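Local structure of RIM-binding protein, isoform F (Drosophila melanogaster, 6Q9M) at residues A[22-28]-A[60-66]; A[41-47]-A[73-79]; A[155-159]-A[204-208]. The protein probably serves as an active-zone scaffold that couples synaptic vesicle recruitment to release sites, its central region being an array of fibronectin type III domains. All coordinates share one frame; numbering follows the deposited sequence.

Contact 1: A[22-28]-A[60-66]; sequences KSVLIGW and TRALIEG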
ATOM      1  N   LYS A  22       2.980  -0.215 -31.552  1.00 78.65           N
ATOM      2  CA  LYS A  22       1.903  -0.641 -30.669  1.00 78.85           C
ATOM      3  C   LYS A  22       2.186  -1.985 -30.007  1.00 72.18           C
ATOM      4  O   LYS A  22       1.261  -2.761 -29.713  1.00 76.20           O
ATOM      5  CB  LYS A  22       0.558  -0.669 -31.374  1.00 95.28           C
ATOM      6  CG  LYS A  22       0.510  -1.000 -32.851  1.00115.92           C
ATOM      7  CD  LYS A  22       0.621  -2.448 -33.173  1.00119.04           C
ATOM      8  CE  LYS A  22       0.641  -2.704 -34.679  1.00115.30           C
ATOM      9  NZ  LYS A  22       0.956  -4.088 -35.018  1.00109.78           N
ATOM     10  N   SER A  23       3.457  -2.274 -29.728  1.00 66.61           N
ATOM     11  CA  SER A  23       3.824  -3.519 -29.061  1.00 63.07           C
ATOM     12  C   SER A  23       5.162  -3.332 -28.356  1.00 67.41           C
ATOM     13  O   SER A  23       5.906  -2.382 -28.642  1.00 72.07           O
ATOM     14  CB  SER A  23       3.898  -4.680 -30.062  1.00 64.91           C
ATOM     15  OG  SER A  23       4.825  -4.423 -31.106  1.00 71.34           O
ATOM     16  N   VAL A  24       5.435  -4.215 -27.389  1.00 57.10           N
ATOM     17  CA  VAL A  24       6.692  -4.207 -26.637  1.00 59.11           C
ATOM     18  C   VAL A  24       7.151  -5.641 -26.421  1.00 59.84           C
ATOM     19  O   VAL A  24       6.330  -6.548 -26.248  1.00 63.51           O
ATOM     20  CB  VAL A  24       6.590  -3.467 -25.278  1.00 60.41           C
ATOM     21  CG1 VAL A  24       6.406  -1.973 -25.458  1.00 59.80           C
ATOM     22  CG2 VAL A  24       5.487  -4.066 -24.410  1.00 51.61           C
ATOM     23  N   LEU A  25       8.468  -5.834 -26.418  1.00 57.55           N
ATOM     24  CA  LEU A  25       9.089  -7.112 -26.097  1.00 62.85           C
ATOM     25  C   LEU A  25       9.829  -6.997 -24.765  1.00 64.24           C
ATOM     26  O   LEU A  25      10.672  -6.111 -24.597  1.00 62.07           O
ATOM     27  CB  LEU A  25      10.037  -7.522 -27.217  1.00 69.20           C
ATOM     28  CG  LEU A  25      10.837  -8.803 -27.065  1.00 70.09           C
ATOM     29  CD1 LEU A  25       9.939 -10.018 -27.214  1.00 72.25           C
ATOM     30  CD2 LEU A  25      11.961  -8.837 -28.080  1.00 66.22           C
ATOM     31  N   ILE A  26       9.492  -7.874 -23.818  1.00 62.03           N
ATOM     32  CA  ILE A  26      10.050  -7.846 -22.474  1.00 64.79           C
ATOM     33  C   ILE A  26      10.687  -9.188 -22.151  1.00 63.25           C
ATOM     34  O   ILE A  26      10.387 -10.219 -22.762  1.00 59.71           O
ATOM     35  CB  ILE A  26       9.013  -7.521 -21.382  1.00 57.54           C
ATOM     36  CG1 ILE A  26       8.066  -8.713 -21.218  1.00 47.85           C
ATOM     37  CG2 ILE A  26       8.294  -6.209 -21.661  1.00 58.17           C
ATOM     38  CD1 ILE A  26       7.001  -8.488 -20.168  1.00 50.83           C
ATOM     39  N   GLY A  27      11.566  -9.154 -21.150  1.00 62.81           N
ATOM     40  CA  GLY A  27      12.164 -10.356 -20.615  1.00 60.31           C
ATOM     41  C   GLY A  27      12.235 -10.258 -19.106  1.00 63.40           C
ATOM     42  O   GLY A  27      12.131  -9.171 -18.532  1.00 59.21           O
ATOM     43  N   TRP A  28      12.383 -11.419 -18.462  1.00 63.51           N
ATOM     44  CA  TRP A  28      12.495 -11.483 -17.008  1.00 62.95           C
ATOM     45  C   TRP A  28      13.246 -12.754 -16.626  1.00 70.72           C
ATOM     46  O   TRP A  28      13.639 -13.560 -17.481  1.00 55.85           O
ATOM     47  CB  TRP A  28      11.118 -11.393 -16.324  1.00 55.71           C
ATOM     48  CG  TRP A  28      10.155 -12.520 -16.631  1.00 59.58           C
ATOM     49  CD1 TRP A  28       9.989 -13.682 -15.914  1.00 55.48           C
ATOM     50  CD2 TRP A  28       9.216 -12.584 -17.718  1.00 57.59           C
ATOM     51  NE1 TRP A  28       9.010 -14.458 -16.490  1.00 59.97           N
ATOM     52  CE2 TRP A  28       8.527 -13.818 -17.604  1.00 65.31           C
ATOM     53  CE3 TRP A  28       8.917 -11.739 -18.794  1.00 55.11           C
ATOM     54  CZ2 TRP A  28       7.546 -14.228 -18.530  1.00 62.10           C
ATOM     55  CZ3 TRP A  28       7.928 -12.142 -19.712  1.00 59.20           C
ATOM     56  CH2 TRP A  28       7.262 -13.380 -19.571  1.00 59.30           C
ATOM     57  N   THR A  60      11.534 -17.104 -20.758  1.00 66.47           N
ATOM     58  CA  THR A  60      10.970 -16.009 -19.973  1.00 64.55           C
ATOM     59  C   THR A  60      11.043 -14.694 -20.750  1.00 67.66           C
ATOM     60  O   THR A  60      11.684 -13.719 -20.348  1.00 60.76           O
ATOM     61  CB  THR A  60      11.667 -15.896 -18.623  1.00 63.35           C
ATOM     62  OG1 THR A  60      13.079 -15.798 -18.816  1.00 69.28           O
ATOM     63  CG2 THR A  60      11.362 -17.108 -17.755  1.00 61.09           C
ATOM     64  N   ARG A  61      10.384 -14.704 -21.906  1.00 65.45           N
ATOM     65  CA  ARG A  61      10.242 -13.528 -22.741  1.00 67.54           C
ATOM     66  C   ARG A  61       8.792 -13.429 -23.188  1.00 71.56           C
ATOM     67  O   ARG A  61       8.043 -14.408 -23.154  1.00 65.27           O
ATOM     68  CB  ARG A  61      11.168 -13.599 -23.959  1.00 72.51           C
ATOM     69  CG  ARG A  61      12.653 -13.491 -23.650  1.00 78.63           C
ATOM     70  CD  ARG A  61      13.387 -12.786 -24.789  1.00 89.04           C
ATOM     71  NE  ARG A  61      14.817 -13.079 -24.826  1.00100.94           N
ATOM     72  CZ  ARG A  61      15.709 -12.607 -23.955  1.00106.47           C
ATOM     73  NH1 ARG A  61      16.993 -12.934 -24.083  1.00115.42           N
ATOM     74  NH2 ARG A  61      15.324 -11.815 -22.956  1.00 91.18           N
ATOM     75  N   ALA A  62       8.396 -12.240 -23.635  1.00 73.49           N
ATOM     76  CA  ALA A  62       7.034 -12.083 -24.120  1.00 66.49           C
ATOM     77  C   ALA A  62       6.944 -10.885 -25.052  1.00 72.85           C
ATOM     78  O   ALA A  62       7.605  -9.866 -24.839  1.00 70.00           O
ATOM     79  CB  ALA A  62       6.040 -11.922 -22.964  1.00 49.70           C
ATOM     80  N   LEU A  63       6.103 -11.024 -26.072  1.00 71.82           N
ATOM     81  CA  LEU A  63       5.751  -9.955 -26.996  1.00 60.96           C
ATOM     82  C   LEU A  63       4.316  -9.550 -26.680  1.00 57.48           C
ATOM     83  O   LEU A  63       3.391 -10.354 -26.833  1.00 63.68           O
ATOM     84  CB  LEU A  63       5.894 -10.419 -28.446  1.00 65.92           C
ATOM     85  CG  LEU A  63       5.579  -9.398 -29.544  1.00 64.79           C
ATOM     86  CD1 LEU A  63       6.664  -8.316 -29.609  1.00 62.55           C
ATOM     87  CD2 LEU A  63       5.401 -10.078 -30.902  1.00 64.69           C
ATOM     88  N   ILE A  64       4.128  -8.331 -26.199  1.00 56.16           N
ATOM     89  CA  ILE A  64       2.809  -7.850 -25.810  1.00 62.63           C
ATOM     90  C   ILE A  64       2.261  -6.937 -26.899  1.00 70.30           C
ATOM     91  O   ILE A  64       2.833  -5.876 -27.183  1.00 66.23           O
ATOM     92  CB  ILE A  64       2.848  -7.123 -24.463  1.00 58.42           C
ATOM     93  CG1 ILE A  64       3.753  -7.871 -23.491  1.00 57.19           C
ATOM     94  CG2 ILE A  64       1.435  -6.994 -23.920  1.00 56.87           C
ATOM     95  CD1 ILE A  64       4.124  -7.040 -22.261  1.00 62.21           C
ATOM     96  N   GLU A  65       1.142  -7.340 -27.484  1.00 69.84           N
ATOM     97  CA  GLU A  65       0.458  -6.542 -28.485  1.00 70.35           C
ATOM     98  C   GLU A  65      -0.501  -5.555 -27.825  1.00 71.50           C
ATOM     99  O   GLU A  65      -0.744  -5.593 -26.616  1.00 74.35           O
ATOM    100  CB  GLU A  65      -0.291  -7.452 -29.452  1.00 75.78           C
ATOM    101  CG  GLU A  65       0.624  -8.397 -30.196  1.00 77.52           C
ATOM    102  CD  GLU A  65       1.384  -7.692 -31.301  1.00 86.96           C
ATOM    103  OE1 GLU A  65       2.295  -8.320 -31.883  1.00 81.77           O
ATOM    104  OE2 GLU A  65       1.068  -6.509 -31.583  1.00 96.91           O
ATOM    105  N   GLY A  66      -1.031  -4.643 -28.641  1.00 76.74           N
ATOM    106  CA  GLY A  66      -1.944  -3.617 -28.174  1.00 66.04           C
ATOM    107  C   GLY A  66      -1.386  -2.783 -27.037  1.00 73.27           C
ATOM    108  O   GLY A  66      -2.029  -2.659 -25.989  1.00 80.95           O
TER

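Contact 2: A[41-47]-A[73-79]; sequences SYHVYVD and HRISVRS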
ATOM      1  N   SER A  41       3.394 -20.846 -13.669  1.00 79.37           N
ATOM      2  CA  SER A  41       3.309 -20.075 -14.902  1.00 74.80           C
ATOM      3  C   SER A  41       3.438 -18.601 -14.545  1.00 64.91           C
ATOM      4  O   SER A  41       3.431 -18.221 -13.372  1.00 67.10           O
ATOM      5  CB  SER A  41       2.007 -20.363 -15.675  1.00 71.24           C
ATOM      6  OG  SER A  41       0.856 -19.880 -15.001  1.00 70.16           O
ATOM      7  N   TYR A  42       3.538 -17.773 -15.576  1.00 58.56           N
ATOM      8  CA  TYR A  42       3.654 -16.337 -15.419  1.00 58.35           C
ATOM      9  C   TYR A  42       2.455 -15.637 -16.050  1.00 64.82           C
ATOM     10  O   TYR A  42       1.909 -16.086 -17.063  1.00 69.38           O
ATOM     11  CB  TYR A  42       4.938 -15.803 -16.064  1.00 56.51           C
ATOM     12  CG  TYR A  42       6.216 -16.379 -15.534  1.00 60.36           C
ATOM     13  CD1 TYR A  42       6.780 -17.526 -16.093  1.00 67.48           C
ATOM     14  CD2 TYR A  42       6.875 -15.774 -14.484  1.00 65.81           C
ATOM     15  CE1 TYR A  42       7.968 -18.052 -15.600  1.00 63.75           C
ATOM     16  CE2 TYR A  42       8.062 -16.282 -13.996  1.00 67.29           C
ATOM     17  CZ  TYR A  42       8.604 -17.421 -14.550  1.00 66.98           C
ATOM     18  OH  TYR A  42       9.778 -17.916 -14.027  1.00 69.09           O
ATOM     19  N   HIS A  43       2.063 -14.523 -15.437  1.00 55.83           N
ATOM     20  CA  HIS A  43       0.982 -13.668 -15.905  1.00 52.48           C
ATOM     21  C   HIS A  43       1.571 -12.294 -16.192  1.00 56.24           C
ATOM     22  O   HIS A  43       2.145 -11.664 -15.295  1.00 54.93           O
ATOM     23  CB  HIS A  43      -0.125 -13.547 -14.862  1.00 50.92           C
ATOM     24  CG  HIS A  43      -1.074 -14.698 -14.833  1.00 53.07           C
ATOM     25  ND1 HIS A  43      -0.982 -15.763 -15.700  1.00 62.58           N
ATOM     26  CD2 HIS A  43      -2.143 -14.949 -14.040  1.00 59.75           C
ATOM     27  CE1 HIS A  43      -1.958 -16.621 -15.449  1.00 61.65           C
ATOM     28  NE2 HIS A  43      -2.675 -16.152 -14.444  1.00 63.43           N
ATOM     29  N   VAL A  44       1.439 -11.832 -17.434  1.00 48.61           N
ATOM     30  CA  VAL A  44       1.947 -10.525 -17.832  1.00 47.34           C
ATOM     31  C   VAL A  44       0.783  -9.553 -17.882  1.00 52.36           C
ATOM     32  O   VAL A  44      -0.224  -9.813 -18.553  1.00 59.89           O
ATOM     33  CB  VAL A  44       2.667 -10.595 -19.182  1.00 50.26           C
ATOM     34  CG1 VAL A  44       3.325  -9.263 -19.477  1.00 45.04           C
ATOM     35  CG2 VAL A  44       3.700 -11.708 -19.146  1.00 57.95           C
ATOM     36  N   TYR A  45       0.911  -8.445 -17.159  1.00 53.80           N
ATOM     37  CA  TYR A  45      -0.114  -7.413 -17.091  1.00 54.67           C
ATOM     38  C   TYR A  45       0.390  -6.113 -17.694  1.00 56.00           C
ATOM     39  O   TYR A  45       1.579  -5.787 -17.605  1.00 56.17           O
ATOM     40  CB  TYR A  45      -0.545  -7.145 -15.659  1.00 52.49           C
ATOM     41  CG  TYR A  45      -1.236  -8.314 -15.005  1.00 54.56           C
ATOM     42  CD1 TYR A  45      -0.502  -9.381 -14.506  1.00 58.98           C
ATOM     43  CD2 TYR A  45      -2.617  -8.353 -14.889  1.00 49.50           C
ATOM     44  CE1 TYR A  45      -1.119 -10.449 -13.914  1.00 61.34           C
ATOM     45  CE2 TYR A  45      -3.240  -9.426 -14.293  1.00 58.69           C
ATOM     46  CZ  TYR A  45      -2.482 -10.470 -13.804  1.00 61.45           C
ATOM     47  OH  TYR A  45      -3.083 -11.551 -13.202  1.00 74.67           O
ATOM     48  N   VAL A  46      -0.534  -5.361 -18.290  1.00 59.38           N
ATOM     49  CA  VAL A  46      -0.272  -4.000 -18.745  1.00 55.44           C
ATOM     50  C   VAL A  46      -1.392  -3.123 -18.202  1.00 55.43           C
ATOM     51  O   VAL A  46      -2.573  -3.383 -18.466  1.00 63.22           O
ATOM     52  CB  VAL A  46      -0.189  -3.915 -20.284  1.00 57.41           C
ATOM     53  CG1 VAL A  46      -0.026  -2.484 -20.741  1.00 55.52           C
ATOM     54  CG2 VAL A  46       0.975  -4.755 -20.802  1.00 55.41           C
ATOM     55  N   ASP A  47      -1.023  -2.107 -17.427  1.00 53.67           N
ATOM     56  CA  ASP A  47      -1.969  -1.267 -16.692  1.00 55.65           C
ATOM     57  C   ASP A  47      -3.061  -2.105 -16.036  1.00 62.29           C
ATOM     58  O   ASP A  47      -4.250  -1.799 -16.121  1.00 70.81           O
ATOM     59  CB  ASP A  47      -2.576  -0.189 -17.586  1.00 59.66           C
ATOM     60  CG  ASP A  47      -1.538   0.497 -18.464  1.00 68.43           C
ATOM     61  OD1 ASP A  47      -0.371   0.604 -18.030  1.00 66.73           O
ATOM     62  OD2 ASP A  47      -1.887   0.921 -19.591  1.00 71.90           O
ATOM     63  N   HIS A  73       2.938   3.469 -19.672  1.00 61.07           N
ATOM     64  CA  HIS A  73       2.336   2.206 -19.267  1.00 61.42           C
ATOM     65  C   HIS A  73       3.088   1.616 -18.086  1.00 63.75           C
ATOM     66  O   HIS A  73       4.291   1.837 -17.926  1.00 65.26           O
ATOM     67  CB  HIS A  73       2.335   1.187 -20.415  1.00 54.64           C
ATOM     68  CG  HIS A  73       1.468   1.578 -21.563  1.00 61.19           C
ATOM     69  ND1 HIS A  73       0.094   1.499 -21.517  1.00 63.51           N
ATOM     70  CD2 HIS A  73       1.778   2.079 -22.781  1.00 63.91           C
ATOM     71  CE1 HIS A  73      -0.407   1.924 -22.663  1.00 66.67           C
ATOM     72  NE2 HIS A  73       0.595   2.278 -23.448  1.00 67.93           N
ATOM     73  N   ARG A  74       2.375   0.824 -17.289  1.00 60.16           N
ATOM     74  CA  ARG A  74       2.981   0.022 -16.238  1.00 57.18           C
ATOM     75  C   ARG A  74       2.865  -1.439 -16.634  1.00 58.28           C
ATOM     76  O   ARG A  74       1.753  -1.942 -16.848  1.00 58.72           O
ATOM     77  CB  ARG A  74       2.315   0.246 -14.886  1.00 49.91           C
ATOM     78  CG  ARG A  74       2.925  -0.659 -13.810  1.00 49.49           C
ATOM     79  CD  ARG A  74       2.260  -0.519 -12.455  1.00 49.04           C
ATOM     80  NE  ARG A  74       2.477   0.802 -11.876  1.00 51.71           N
ATOM     81  CZ  ARG A  74       3.606   1.182 -11.269  1.00 54.31           C
ATOM     82  NH1 ARG A  74       4.635   0.357 -11.172  1.00 55.85           N
ATOM     83  NH2 ARG A  74       3.704   2.399 -10.765  1.00 52.35           N
ATOM     84  N   ILE A  75       4.007  -2.107 -16.752  1.00 55.24           N
ATOM     85  CA  ILE A  75       4.044  -3.531 -17.050  1.00 47.96           C
ATOM     86  C   ILE A  75       4.516  -4.285 -15.827  1.00 46.24           C
ATOM     87  O   ILE A  75       5.430  -3.838 -15.119  1.00 57.27           O
ATOM     88  CB  ILE A  75       4.939  -3.793 -18.270  1.00 53.40           C
ATOM     89  CG1 ILE A  75       4.364  -2.945 -19.419  1.00 61.96           C
ATOM     90  CG2 ILE A  75       5.005  -5.318 -18.566  1.00 50.64           C
ATOM     91  CD1 ILE A  75       4.980  -3.168 -20.757  1.00 68.29           C
ATOM     92  N   SER A  76       3.902  -5.432 -15.588  1.00 41.94           N
ATOM     93  CA  SER A  76       4.211  -6.194 -14.394  1.00 51.04           C
ATOM     94  C   SER A  76       4.064  -7.671 -14.719  1.00 49.22           C
ATOM     95  O   SER A  76       3.315  -8.036 -15.626  1.00 53.49           O
ATOM     96  CB  SER A  76       3.296  -5.761 -13.243  1.00 54.54           C
ATOM     97  OG  SER A  76       2.002  -6.311 -13.440  1.00 65.49           O
ATOM     98  N   VAL A  77       4.789  -8.518 -13.988  1.00 51.13           N
ATOM     99  CA  VAL A  77       4.728  -9.965 -14.174  1.00 44.75           C
ATOM    100  C   VAL A  77       4.486 -10.643 -12.832  1.00 55.03           C
ATOM    101  O   VAL A  77       5.120 -10.307 -11.820  1.00 52.80           O
ATOM    102  CB  VAL A  77       6.017 -10.514 -14.828  1.00 42.51           C
ATOM    103  CG1 VAL A  77       5.887 -12.016 -15.086  1.00 41.86           C
ATOM    104  CG2 VAL A  77       6.337  -9.768 -16.134  1.00 42.14           C
ATOM    105  N   ARG A  78       3.578 -11.611 -12.832  1.00 50.82           N
ATOM    106  CA  ARG A  78       3.184 -12.318 -11.627  1.00 47.77           C
ATOM    107  C   ARG A  78       3.499 -13.793 -11.766  1.00 59.07           C
ATOM    108  O   ARG A  78       3.218 -14.400 -12.808  1.00 58.09           O
ATOM    109  CB  ARG A  78       1.692 -12.155 -11.356  1.00 45.16           C
ATOM    110  CG  ARG A  78       1.273 -10.743 -11.041  1.00 45.04           C
ATOM    111  CD  ARG A  78      -0.116 -10.713 -10.442  1.00 47.47           C
ATOM    112  NE  ARG A  78      -0.805  -9.507 -10.869  1.00 61.71           N
ATOM    113  CZ  ARG A  78      -2.054  -9.194 -10.549  1.00 68.02           C
ATOM    114  NH1 ARG A  78      -2.768 -10.008  -9.778  1.00 72.34           N
ATOM    115  NH2 ARG A  78      -2.579  -8.061 -11.003  1.00 61.06           N
ATOM    116  N   SER A  79       4.077 -14.354 -10.706  1.00 58.20           N
ATOM    117  CA  SER A  79       4.240 -15.791 -10.588  1.00 54.95           C
ATOM    118  C   SER A  79       2.896 -16.413 -10.258  1.00 61.62           C
ATOM    119  O   SER A  79       2.160 -15.906  -9.413  1.00 64.26           O
ATOM    120  CB  SER A  79       5.237 -16.128  -9.478  1.00 56.40           C
ATOM    121  OG  SER A  79       6.567 -15.808  -9.836  1.00 58.86           O
TER

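Contact 3: A[155-159]-A[204-208]; sequences LAPST and LTKGL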
ATOM      1  N   LEU A 155       9.919   3.809  16.914  1.00 38.98           N
ATOM      2  CA  LEU A 155       9.028   4.952  17.004  1.00 50.74           C
ATOM      3  C   LEU A 155       8.548   5.140  18.443  1.00 54.09           C
ATOM      4  O   LEU A 155       8.614   4.233  19.272  1.00 59.37           O
ATOM      5  CB  LEU A 155       7.828   4.783  16.065  1.00 52.11           C
ATOM      6  CG  LEU A 155       8.125   4.398  14.608  1.00 52.63           C
ATOM      7  CD1 LEU A 155       6.889   4.488  13.748  1.00 51.78           C
ATOM      8  CD2 LEU A 155       9.220   5.264  14.026  1.00 47.31           C
ATOM      9  N   ALA A 156       8.112   6.331  18.732  1.00 49.92           N
ATOM     10  CA  ALA A 156       7.521   6.702  20.005  1.00 55.62           C
ATOM     11  C   ALA A 156       5.997   6.681  19.896  1.00 52.59           C
ATOM     12  O   ALA A 156       5.446   6.890  18.809  1.00 47.69           O
ATOM     13  CB  ALA A 156       7.998   8.095  20.437  1.00 48.21           C
ATOM     14  N   PRO A 157       5.275   6.425  20.986  1.00 53.93           N
ATOM     15  CA  PRO A 157       3.814   6.321  20.881  1.00 58.86           C
ATOM     16  C   PRO A 157       3.178   7.684  20.669  1.00 56.66           C
ATOM     17  O   PRO A 157       3.748   8.726  20.999  1.00 53.35           O
ATOM     18  CB  PRO A 157       3.392   5.718  22.230  1.00 62.57           C
ATOM     19  CG  PRO A 157       4.655   5.665  23.094  1.00 54.25           C
ATOM     20  CD  PRO A 157       5.727   6.426  22.390  1.00 53.45           C
ATOM     21  N   SER A 158       1.974   7.659  20.092  1.00 59.83           N
ATOM     22  CA  SER A 158       1.155   8.863  19.916  1.00 68.08           C
ATOM     23  C   SER A 158       1.915   9.990  19.212  1.00 65.40           C
ATOM     24  O   SER A 158       1.768  11.167  19.544  1.00 77.74           O
ATOM     25  CB  SER A 158       0.607   9.343  21.262  1.00 68.23           C
ATOM     26  OG  SER A 158      -0.634   9.989  21.075  1.00 80.22           O
ATOM     27  N   THR A 159       2.720   9.631  18.216  1.00 55.90           N
ATOM     28  CA  THR A 159       3.631  10.559  17.563  1.00 58.52           C
ATOM     29  C   THR A 159       3.418  10.518  16.063  1.00 56.78           C
ATOM     30  O   THR A 159       3.153   9.454  15.488  1.00 62.01           O
ATOM     31  CB  THR A 159       5.111  10.228  17.854  1.00 63.11           C
ATOM     32  OG1 THR A 159       5.327  10.148  19.269  1.00 63.32           O
ATOM     33  CG2 THR A 159       6.025  11.298  17.249  1.00 50.25           C
ATOM     34  N   LEU A 204       0.198   4.539  17.712  1.00 83.19           N
ATOM     35  CA  LEU A 204      -0.847   4.335  18.707  1.00 81.83           C
ATOM     36  C   LEU A 204      -0.379   4.831  20.076  1.00 84.11           C
ATOM     37  O   LEU A 204       0.809   5.065  20.314  1.00 79.03           O
ATOM     38  CB  LEU A 204      -1.249   2.863  18.779  1.00 72.62           C
ATOM     39  CG  LEU A 204      -1.730   2.171  17.501  1.00 84.47           C
ATOM     40  CD1 LEU A 204      -2.021   0.730  17.814  1.00 82.30           C
ATOM     41  CD2 LEU A 204      -2.967   2.845  16.899  1.00 70.24           C
ATOM     42  N   THR A 205      -1.328   4.923  21.004  1.00 89.97           N
ATOM     43  CA  THR A 205      -1.070   5.434  22.345  1.00 88.41           C
ATOM     44  C   THR A 205      -0.737   4.283  23.284  1.00 83.35           C
ATOM     45  O   THR A 205      -1.382   3.234  23.257  1.00 89.73           O
ATOM     46  CB  THR A 205      -2.269   6.223  22.884  1.00 91.56           C
ATOM     47  OG1 THR A 205      -2.783   7.084  21.855  1.00 95.15           O
ATOM     48  CG2 THR A 205      -1.844   7.086  24.072  1.00 91.86           C
ATOM     49  N   LYS A 206       0.292   4.489  24.100  1.00 91.41           N
ATOM     50  CA  LYS A 206       0.829   3.431  24.948  1.00103.33           C
ATOM     51  C   LYS A 206      -0.207   2.902  25.934  1.00110.32           C
ATOM     52  O   LYS A 206      -0.609   1.735  25.864  1.00124.90           O
ATOM     53  CB  LYS A 206       2.056   3.958  25.692  1.00114.76           C
ATOM     54  CG  LYS A 206       1.792   5.289  26.406  1.00128.12           C
ATOM     55  CD  LYS A 206       2.917   6.304  26.250  1.00135.44           C
ATOM     56  CE  LYS A 206       2.369   7.723  26.369  1.00138.04           C
ATOM     57  NZ  LYS A 206       1.569   8.108  25.158  1.00133.91           N
ATOM     58  N   GLY A 207      -0.641   3.737  26.873  1.00104.71           N
ATOM     59  CA  GLY A 207      -1.483   3.245  27.949  1.00104.87           C
ATOM     60  C   GLY A 207      -2.967   3.514  27.877  1.00105.22           C
ATOM     61  O   GLY A 207      -3.722   3.015  28.717  1.00114.83           O
ATOM     62  N   LEU A 208      -3.390   4.323  26.923  1.00 96.67           N
ATOM     63  CA  LEU A 208      -4.779   4.727  26.879  1.00 95.54           C
ATOM     64  C   LEU A 208      -5.378   4.516  25.497  1.00 93.94           C
ATOM     65  O   LEU A 208      -4.646   4.423  24.498  1.00 94.67           O
ATOM     66  CB  LEU A 208      -4.907   6.192  27.296  1.00 99.85           C
ATOM     67  CG  LEU A 208      -5.061   6.441  28.796  1.00112.38           C
ATOM     68  CD1 LEU A 208      -3.733   6.338  29.537  1.00124.59           C
ATOM     69  CD2 LEU A 208      -5.726   7.745  29.024  1.00117.26           C
TER

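Contact 1: A[22-28]-A[60-66]
Strand 23-28 pairs antiparallel with strand 61-65, their axes 4.7 Å apart at closest approach, and hydrogen-bonded pairs at V24 with I64 and I26 with A62 set the register. In each pair both N-H groups are used; the straighter bonds run from I64 N to V24 O (2.8 Å, 169° at the hydrogen) and from I26 N to A62 O. At the W28 end the ladder gains a side-chain rung. T60 OG1, held between its backbone N and carbonyl carbon (chi1 54°), donates to W28 O at 2.7 Å while W28 N binds T60 O, so two bonds close this end. The same threonine lies over the indole, with T60 CB 3.8 Å from the centroid of the five-membered ring of W28 and almost on its normal. A62 meets the ring differently, its CB in the ring plane at the edge and 3.8 Å from W28 CZ3. This is the three-stranded sheet of a fibronectin type III sandwich, and the face carrying V24, I26, W28, A62 and I64 looks into the core toward V44, I75 and V77. There I64 CD1 fits between two neighbours on the partner strand, 3.8 Å from I26 CD1 and 3.9 Å from V24 CG2. On the other face L25 CD1 rests 3.3 Å from A62 O, and the R61 guanidinium, edge-on to G27 CA, forms a salt bridge with E17.

Contact 2: A[41-47]-A[73-79]
One face of the Y45 ring carries the guanidinium of R78, which lies flat on it with centres 3.9 Å apart and planes at 16°, a cation-pi stack; the H73 ring instead meets D47 at its edge, carboxylate and imidazole nearly coplanar. Y45 and R78 lie on neighbouring antiparallel strands of the four-stranded sheet of a fibronectin type III sandwich; D47 directly follows its strand and H73 begins the other. R78 NE comes 3.2 Å from Y45 CE1. D89, which also takes a hydrogen bond from S76 OG, pairs with R78 NE in a salt bridge, a second-shell hold likely to fix the guanidinium's rotation. An alanine at Y45 would strip away the aromatic face and is likely to leave the R78 guanidinium tethered by D89 but without its stacking partner. Across the sheet, Y42, V44, V46, I75 and V77 face the core. The strands are laced by paired backbone bonds at H43 with R78 and Y45 with S76. At the far end D47, its CG beside the backbone N (chi1 -44°), splits its carboxylate: OD1 accepts R74 N at 2.9 Å, while the syn lone pair of OD2 takes H73 ND1 at 2.8 Å.

Contact 3: A[155-159]-A[204-208]
S158 N donates to L204 O over 2.9 Å, the one hydrogen bond joining these two loops. The donor stands above the carbonyl plane of L204, 56° out of it, and the angle at the hydrogen is a bent 145°. Beside this bond P157 leans on the same carbonyl, its CB 3.3 Å from L204 O, and its ring meets the chain of K206 at about a right angle, with P157 CG 3.7 Å from K206 CD. K206 can lie there because its CG sits between the backbone N and the carbonyl carbon (chi1 51°) and the chain bends at chi2 and chi4, bringing NZ to 4.2 Å from S158 CB. Farther out, T159 OG1 donates to P157 O at 2.7 Å from above the carbonyl plane, and T203 OG1 is hydrogen-bonded with A156 O and T159 N. On the other side D210 OD1 is hydrogen-bonded with T205 OG1, and L204 through its backbone with T114. The 155-159 loop leads into strand 160-167, while 204-208 runs from strand 198-202 toward strand 215-219. With no salt bridge between the segments, one bent backbone bond and apolar touching, not charge, hold this small surface contact together.

Contacts 1 and 2 share the first fibronectin type III domain, their centres about 10 Å apart. Their segments alternate along the chain, 22-28, 41-47, 60-66 and 73-79, so each sheet of the sandwich takes strands from early and late parts of the domain, and the sheets meet where W28 packs against Y42, I26 and I64 against V44, and V24 against I75. Contact 3 comes later in the chain, its segment 155-159 within the second fibronectin type III range, about 49 Å from contact 1 and 40 Å from contact 2 between centres, touching neither. The array thus combines a two-sheet core built from alternating segments with a distant contact between loops.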